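Local atomic coordinates of PTS system fructose-like EIIB component 3 (Escherichia coli K12, PDB entry 4TN5), a protein that probably takes a phosphoryl group from phosphorylated EIIA onto a cysteine and passes it to fructose or a similar sugar during uptake through the membrane. Residues Y3-T8 / N47-E52; R56-L61 / K100-P105; E22-L27 / V35-Q40. All coordinates share one frame; numbering follows the deposited sequence.

The three contacts share one sheet, in which strand 3-9 lies between strands 34-41 and 59-64. Contact 1 is fully buried: one leucine from the loop before helix 51-56 presses on strand 3-9. Contact 2 and contact 3 bring helices 92-103 and 18-30 onto the other face, and both are only partly buried. Contact 1 is apolar between side chains, contact 2 sets two valines beside a leucine that lies against the aspartate at the strand's entrance, and contact 3 adds a carboxylate and a water at its outer edge. Contacts 2 and 3 meet where Leu61 of strand 59-64 packs on Leu24 of helix 18-30.

Contact 1 of 3, residues Y3-T8 / N47-E52; sequences YLVAVT and NRLADE
Leu49 CD1 is the atom that makes this contact. It lies 3.8 Å from Val5 CB and 3.9 Å from Val7 CG2, so a single methyl bridges two residues that point to the same face of strand 3-9. Between them the strand's backbone is also touched, Ala6 O standing 3.8 Å from Leu49 CD1. That oxygen is already engaged, since Ala6 O probably accepts a hydrogen bond from Glu38 N of the neighbouring strand.

The leucine reaches this far because its chain is stretched: CD1 is anti to CA (chi2 171°), which makes it the leading tip of the side chain. The leucine and Val7 side chains approach at a slant. Behind the methyl, the loop is fixed from its backbone, where Leu49 N donates to Glu38 OE1. Ala50, the next residue, takes the N-cap position of helix 51-56, so the loop delivers the leucine just before the helix starts. Farther out, Val7 also packs on Leu68 and Phe74, while Val5 rests on Ala57 and Ala60.

In the EIIB alpha/beta fold this loop covers one face of strand 3-9, the Val7 side chain about 10 Å from that of Cys10, the probable phosphorylation site. No hydrogen bond joins the two segments. Cohesion here comes from dispersion and the exclusion of water, and the bond from Leu49 N to Glu38 OE1 probably helps to place the leucine.

Contact 2 of 3, residues R56-L61 / K100-P105; sequences RADVAL and KVLSAP
Val59 and Leu102 bring the start of strand 59-64 up against the last turn of helix 92-103, one of the helices packed on this face of the open alpha/beta sheet of the EIIB domain.

The apolar part rests on three side chains. Val59 CG2 meets Val101 CG1 at 3.9 Å, and the two valines cross at about a right angle, so they touch through single methyls instead of lying alongside each other. Each of these methyls is anti to its own main-chain nitrogen (chi1 174° in Val101), which aims the helix methyl at the strand. The other branch of Val59, CG1, is wedged between its own backbone N and carbonyl carbon and reaches Leu102 CD1 only loosely, at 4.5 Å. Val98, one helical turn earlier, packs on Val59 as well, and Val80 of the next strand lies against Val101, so this end of the helix spans two strands.

The mixed part is at the partly exposed edge. Leu102 leaves the helix to one side, but its tip swings in until CD1 rests against CB of Asp58, not its carboxylate. The acid group is occupied elsewhere: Asp58 OD2 accepts from Tyr3 N at the start of the adjacent strand, and Asp58 N is probably hydrogen-bonded to Tyr3 O as well. That double tie probably steadies the residue that receives the leucine. Beyond the contact, Lys100 packs on Gln106 of the second subunit.

No hydrogen bond passes between strand and helix. The tightest approach is a carbon-to-carbon one, with Leu102 CD1 3.5 Å from Asp58 CB.

Contact 3 of 3, residues E22-L27 / V35-Q40; sequences ERLEKL and VSIETQ
At the carboxylate of Glu25, Ile37 CD1 comes in obliquely beyond OE1, well out of the carboxylate plane, and the closest approach is 3.8 Å from Ile37 CD1 to Glu25 OE1. A water lies on the same side of the plane at the other oxygen. It donates to Glu25 OE2 at 3.0 Å and also to Val35 O, so helix and strand are linked by a solvent bridge at the outer edge. Glu25 reaches this place because its chain is bent in the middle (chi2 128°), which brings OE1 to the end of the isoleucine.

The amide of Gln40 and the carboxylate of Glu38 form a second flat pair, within the strand. Gln40 NE2 donates to Glu38 OE2 over 2.6 Å, with the acceptor in the amide plane and a nearly straight N-H...O angle of 165°. Arg73 forms a salt bridge with Glu38 OE1, which should hold the carboxylate in place and help to offset its buried charge.

Deeper in, Ile37 CD1 also meets Leu24 CD2 at 4.2 Å, the two side chains passing at a slant. This terminal methyl thus has the leucine on one side and the acid on the other.

The contact lies inside the beta-alpha-beta crossover of strand 3-9, helix 18-30 and strand 34-41. Leu24 points into the layer between helix and sheet, packing on Ala6 of the central strand and on Phe87 of helix 84-89, while Ile37 also rests on Ala21, one turn earlier in the same crossover helix.

Contact 1 of 3, residues Y3-T8 / N47-E52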
# COMPACT_ATOMS: atom_id res chain seq x y z
N TYR A 3 -2.49 -19.37 -1.62
CA TYR A 3 -1.09 -19.41 -2.03
C TYR A 3 -0.35 -18.10 -1.75
O TYR A 3 -0.74 -17.04 -2.22
CB TYR A 3 -0.97 -19.79 -3.51
CG TYR A 3 0.45 -19.85 -4.00
CD1 TYR A 3 1.38 -20.69 -3.40
CD2 TYR A 3 0.87 -19.06 -5.07
CE1 TYR A 3 2.69 -20.75 -3.85
CE2 TYR A 3 2.17 -19.12 -5.52
CZ TYR A 3 3.08 -19.96 -4.91
OH TYR A 3 4.38 -20.01 -5.36
N LEU A 4 0.73 -18.21 -0.99
CA LEU A 4 1.50 -17.06 -0.53
C LEU A 4 2.90 -17.06 -1.13
O LEU A 4 3.55 -18.10 -1.17
CB LEU A 4 1.59 -17.08 1.00
CG LEU A 4 2.45 -16.05 1.73
CD1 LEU A 4 1.65 -14.79 2.03
CD2 LEU A 4 3.02 -16.64 3.00
N VAL A 5 3.36 -15.91 -1.59
CA VAL A 5 4.77 -15.76 -1.96
C VAL A 5 5.43 -14.83 -0.94
O VAL A 5 4.79 -13.93 -0.40
CB VAL A 5 4.97 -15.22 -3.39
CG1 VAL A 5 4.45 -16.22 -4.41
CG2 VAL A 5 4.29 -13.87 -3.56
N ALA A 6 6.71 -15.06 -0.67
CA ALA A 6 7.38 -14.31 0.38
C ALA A 6 8.83 -13.96 0.05
O ALA A 6 9.51 -14.69 -0.68
CB ALA A 6 7.31 -15.07 1.69
N VAL A 7 9.28 -12.84 0.59
CA VAL A 7 10.67 -12.45 0.48
C VAL A 7 11.20 -12.03 1.85
O VAL A 7 10.67 -11.11 2.48
CB VAL A 7 10.87 -11.28 -0.51
CG1 VAL A 7 12.32 -10.85 -0.52
CG2 VAL A 7 10.42 -11.68 -1.90
N THR A 8 12.24 -12.72 2.31
CA THR A 8 12.90 -12.35 3.55
C THR A 8 14.25 -11.74 3.22
O THR A 8 15.01 -12.28 2.42
CB THR A 8 13.08 -13.57 4.48
OG1 THR A 8 13.86 -14.56 3.81
CG2 THR A 8 11.73 -14.16 4.84
N ASN A 47 16.32 -19.09 -4.72
CA ASN A 47 14.94 -19.46 -5.05
C ASN A 47 14.05 -18.27 -5.34
O ASN A 47 12.94 -18.16 -4.81
CB ASN A 47 14.30 -20.31 -3.95
CG ASN A 47 15.27 -21.29 -3.33
OD1 ASN A 47 15.93 -20.98 -2.34
ND2 ASN A 47 15.36 -22.47 -3.92
N ARG A 48 14.57 -17.37 -6.16
CA ARG A 48 13.82 -16.24 -6.70
C ARG A 48 12.45 -16.62 -7.20
O ARG A 48 12.26 -17.69 -7.77
CB ARG A 48 14.69 -15.56 -7.76
CG ARG A 48 14.54 -15.99 -9.18
CD ARG A 48 15.87 -15.88 -9.72
NE ARG A 48 16.08 -16.13 -11.13
CZ ARG A 48 17.26 -16.51 -11.62
NH1 ARG A 48 18.24 -16.75 -10.77
NH2 ARG A 48 17.40 -16.82 -12.92
N LEU A 49 11.48 -15.75 -6.92
CA LEU A 49 10.10 -16.04 -7.27
C LEU A 49 9.90 -15.93 -8.77
O LEU A 49 10.24 -14.92 -9.38
CB LEU A 49 9.16 -15.09 -6.52
CG LEU A 49 9.31 -15.19 -5.00
CD1 LEU A 49 8.54 -14.10 -4.29
CD2 LEU A 49 8.88 -16.57 -4.50
N ALA A 50 9.37 -17.00 -9.36
CA ALA A 50 8.90 -16.96 -10.74
C ALA A 50 7.73 -15.99 -10.73
O ALA A 50 6.98 -15.94 -9.76
CB ALA A 50 8.44 -18.33 -11.17
N ASP A 51 7.57 -15.21 -11.79
CA ASP A 51 6.50 -14.22 -11.78
C ASP A 51 5.11 -14.82 -12.02
O ASP A 51 4.11 -14.24 -11.61
CB ASP A 51 6.80 -13.04 -12.70
CG ASP A 51 8.07 -12.32 -12.30
OD1 ASP A 51 8.63 -12.68 -11.25
OD2 ASP A 51 8.48 -11.37 -13.00
N GLU A 52 5.07 -16.00 -12.63
CA GLU A 52 3.83 -16.76 -12.69
C GLU A 52 3.39 -17.12 -11.28
O GLU A 52 2.20 -17.20 -10.99
CB GLU A 52 3.96 -18.02 -13.56
CG GLU A 52 5.22 -18.86 -13.36
CD GLU A 52 6.43 -18.33 -14.12
OE1 GLU A 52 6.65 -17.10 -14.11
OE2 GLU A 52 7.15 -19.14 -14.73

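Contact 2 of 3, residues R56-L61 / K100-P105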
# COMPACT_ATOMS: atom_id res chain seq x y z
N ARG A 56 -0.06 -15.40 -9.60
CA ARG A 56 -1.15 -16.29 -9.20
C ARG A 56 -1.21 -16.42 -7.68
O ARG A 56 -2.07 -17.13 -7.14
CB ARG A 56 -1.00 -17.67 -9.83
CG ARG A 56 0.09 -18.50 -9.21
CD ARG A 56 0.28 -19.81 -9.95
NE ARG A 56 1.41 -20.55 -9.41
CZ ARG A 56 1.33 -21.33 -8.34
NH1 ARG A 56 0.18 -21.47 -7.69
NH2 ARG A 56 2.41 -21.98 -7.91
N ALA A 57 -0.30 -15.75 -6.99
CA ALA A 57 -0.33 -15.70 -5.53
C ALA A 57 -1.49 -14.84 -5.08
O ALA A 57 -1.80 -13.82 -5.70
CB ALA A 57 0.98 -15.15 -4.99
N ASP A 58 -2.15 -15.26 -4.00
CA ASP A 58 -3.29 -14.51 -3.48
C ASP A 58 -2.82 -13.33 -2.64
O ASP A 58 -3.55 -12.35 -2.48
CB ASP A 58 -4.20 -15.43 -2.67
CG ASP A 58 -4.76 -16.57 -3.50
OD1 ASP A 58 -5.82 -16.38 -4.14
OD2 ASP A 58 -4.15 -17.66 -3.51
N VAL A 59 -1.61 -13.43 -2.11
CA VAL A 59 -1.03 -12.38 -1.28
C VAL A 59 0.47 -12.60 -1.13
O VAL A 59 0.95 -13.73 -1.13
CB VAL A 59 -1.71 -12.32 0.11
CG1 VAL A 59 -1.54 -13.64 0.85
CG2 VAL A 59 -1.19 -11.15 0.94
N ALA A 60 1.22 -11.51 -1.03
CA ALA A 60 2.66 -11.59 -0.80
C ALA A 60 3.01 -11.16 0.61
O ALA A 60 2.31 -10.34 1.21
CB ALA A 60 3.40 -10.74 -1.82
N LEU A 61 4.09 -11.71 1.16
CA LEU A 61 4.58 -11.28 2.46
C LEU A 61 6.02 -10.79 2.33
O LEU A 61 6.90 -11.54 1.91
CB LEU A 61 4.48 -12.40 3.49
CG LEU A 61 4.93 -12.03 4.91
CD1 LEU A 61 4.21 -10.78 5.39
CD2 LEU A 61 4.70 -13.18 5.87
N LYS A 100 -6.24 -10.86 6.68
CA LYS A 100 -7.10 -9.72 6.39
C LYS A 100 -6.91 -9.26 4.95
O LYS A 100 -7.87 -9.18 4.18
CB LYS A 100 -6.82 -8.55 7.35
CG LYS A 100 -7.12 -8.83 8.81
CD LYS A 100 -6.77 -7.63 9.68
CE LYS A 100 -7.98 -7.09 10.43
NZ LYS A 100 -7.79 -7.17 11.91
N VAL A 101 -5.66 -8.95 4.60
CA VAL A 101 -5.30 -8.54 3.24
C VAL A 101 -5.79 -9.56 2.22
O VAL A 101 -6.21 -9.21 1.12
CB VAL A 101 -3.78 -8.34 3.12
CG1 VAL A 101 -3.39 -8.06 1.68
CG2 VAL A 101 -3.32 -7.21 4.03
N LEU A 102 -5.76 -10.83 2.61
CA LEU A 102 -6.33 -11.91 1.82
C LEU A 102 -7.84 -11.77 1.75
O LEU A 102 -8.45 -11.90 0.68
CB LEU A 102 -5.95 -13.26 2.44
CG LEU A 102 -6.36 -14.55 1.74
CD1 LEU A 102 -5.91 -14.55 0.30
CD2 LEU A 102 -5.77 -15.74 2.49
N SER A 103 -8.45 -11.49 2.90
CA SER A 103 -9.91 -11.39 3.01
C SER A 103 -10.47 -10.11 2.39
O SER A 103 -11.37 -10.17 1.55
CB SER A 103 -10.33 -11.47 4.48
OG SER A 103 -11.67 -11.04 4.65
N ALA A 104 -9.94 -8.96 2.81
CA ALA A 104 -10.43 -7.65 2.39
C ALA A 104 -10.64 -7.55 0.88
O ALA A 104 -9.80 -8.01 0.10
CB ALA A 104 -9.49 -6.55 2.89
N PRO A 105 -11.75 -6.95 0.47
CA PRO A 105 -12.12 -6.87 -0.95
C PRO A 105 -11.02 -6.38 -1.90
O PRO A 105 -10.78 -7.03 -2.92
CB PRO A 105 -13.28 -5.87 -0.94
CG PRO A 105 -13.89 -6.01 0.41
CD PRO A 105 -12.74 -6.29 1.34

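Contact 3 of 3, residues E22-L27 / V35-Q40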
# COMPACT_ATOMS: atom_id res chain seq x y z
N GLU A 22 12.27 -19.94 7.72
CA GLU A 22 11.97 -21.15 8.46
C GLU A 22 10.63 -21.06 9.18
O GLU A 22 9.75 -21.90 8.98
CB GLU A 22 13.07 -21.44 9.48
CG GLU A 22 12.87 -22.70 10.31
CD GLU A 22 12.94 -23.98 9.50
OE1 GLU A 22 13.39 -23.94 8.34
OE2 GLU A 22 12.56 -25.04 10.04
N ARG A 23 10.48 -20.03 10.00
CA ARG A 23 9.27 -19.86 10.79
C ARG A 23 8.05 -19.73 9.89
O ARG A 23 6.99 -20.27 10.20
CB ARG A 23 9.39 -18.64 11.72
CG ARG A 23 8.22 -18.49 12.68
CD ARG A 23 8.69 -18.42 14.13
NE ARG A 23 9.21 -17.11 14.50
CZ ARG A 23 10.22 -16.92 15.35
NH1 ARG A 23 10.82 -17.95 15.92
NH2 ARG A 23 10.62 -15.69 15.64
N LEU A 24 8.20 -19.03 8.77
CA LEU A 24 7.08 -18.80 7.86
C LEU A 24 6.63 -20.08 7.16
O LEU A 24 5.44 -20.32 7.00
CB LEU A 24 7.43 -17.73 6.84
CG LEU A 24 6.28 -17.33 5.92
CD1 LEU A 24 5.13 -16.79 6.74
CD2 LEU A 24 6.76 -16.30 4.91
N GLU A 25 7.60 -20.89 6.73
CA GLU A 25 7.31 -22.16 6.06
C GLU A 25 6.44 -23.05 6.94
O GLU A 25 5.54 -23.74 6.45
CB GLU A 25 8.61 -22.88 5.70
CG GLU A 25 8.44 -23.99 4.67
CD GLU A 25 9.40 -23.85 3.50
OE1 GLU A 25 10.22 -22.91 3.52
OE2 GLU A 25 9.32 -24.67 2.56
N LYS A 26 6.69 -23.02 8.25
CA LYS A 26 5.91 -23.83 9.18
C LYS A 26 4.71 -23.09 9.76
O LYS A 26 3.81 -23.70 10.32
CB LYS A 26 6.80 -24.44 10.27
CG LYS A 26 6.64 -23.86 11.66
CD LYS A 26 7.82 -24.26 12.53
CE LYS A 26 7.99 -23.32 13.70
NZ LYS A 26 9.02 -23.83 14.65
N LEU A 27 4.67 -21.77 9.60
CA LEU A 27 3.45 -21.02 9.88
C LEU A 27 2.45 -21.33 8.78
O LEU A 27 1.23 -21.33 9.00
CB LEU A 27 3.71 -19.51 9.90
CG LEU A 27 4.47 -18.93 11.09
CD1 LEU A 27 4.52 -17.41 11.03
CD2 LEU A 27 3.84 -19.39 12.37
N VAL A 35 3.21 -22.06 -0.33
CA VAL A 35 4.15 -20.96 -0.14
C VAL A 35 5.50 -21.16 -0.83
O VAL A 35 6.11 -22.22 -0.76
CB VAL A 35 4.36 -20.66 1.37
CG1 VAL A 35 4.91 -21.88 2.10
CG2 VAL A 35 5.27 -19.45 1.56
N SER A 36 5.94 -20.11 -1.53
CA SER A 36 7.27 -20.05 -2.10
C SER A 36 7.99 -18.84 -1.51
O SER A 36 7.46 -17.74 -1.51
CB SER A 36 7.21 -19.94 -3.62
OG SER A 36 6.46 -21.00 -4.18
N ILE A 37 9.20 -19.06 -1.00
CA ILE A 37 9.93 -17.99 -0.32
C ILE A 37 11.23 -17.63 -1.01
O ILE A 37 12.12 -18.46 -1.17
CB ILE A 37 10.23 -18.37 1.14
CG1 ILE A 37 8.96 -18.86 1.84
CG2 ILE A 37 10.84 -17.20 1.89
CD1 ILE A 37 9.18 -19.31 3.27
N GLU A 38 11.34 -16.36 -1.42
CA GLU A 38 12.57 -15.85 -2.00
C GLU A 38 13.48 -15.33 -0.89
O GLU A 38 13.03 -14.64 0.03
CB GLU A 38 12.27 -14.73 -3.00
CG GLU A 38 13.51 -14.04 -3.55
CD GLU A 38 13.18 -13.01 -4.62
OE1 GLU A 38 12.32 -13.31 -5.48
OE2 GLU A 38 13.76 -11.91 -4.59
N THR A 39 14.76 -15.66 -0.98
CA THR A 39 15.74 -15.20 -0.01
C THR A 39 16.72 -14.21 -0.63
O THR A 39 17.29 -14.47 -1.69
CB THR A 39 16.52 -16.38 0.60
OG1 THR A 39 15.80 -16.90 1.73
CG2 THR A 39 17.90 -15.93 1.05
N GLN A 40 16.89 -13.06 0.02
CA GLN A 40 17.87 -12.08 -0.41
C GLN A 40 18.84 -11.79 0.73
O GLN A 40 18.47 -11.17 1.73
CB GLN A 40 17.18 -10.80 -0.88
CG GLN A 40 16.27 -10.99 -2.08
CD GLN A 40 15.65 -9.69 -2.56
OE1 GLN A 40 16.05 -8.60 -2.14
NE2 GLN A 40 14.67 -9.79 -3.45
O HOH W 1 7.51 -24.75 0.14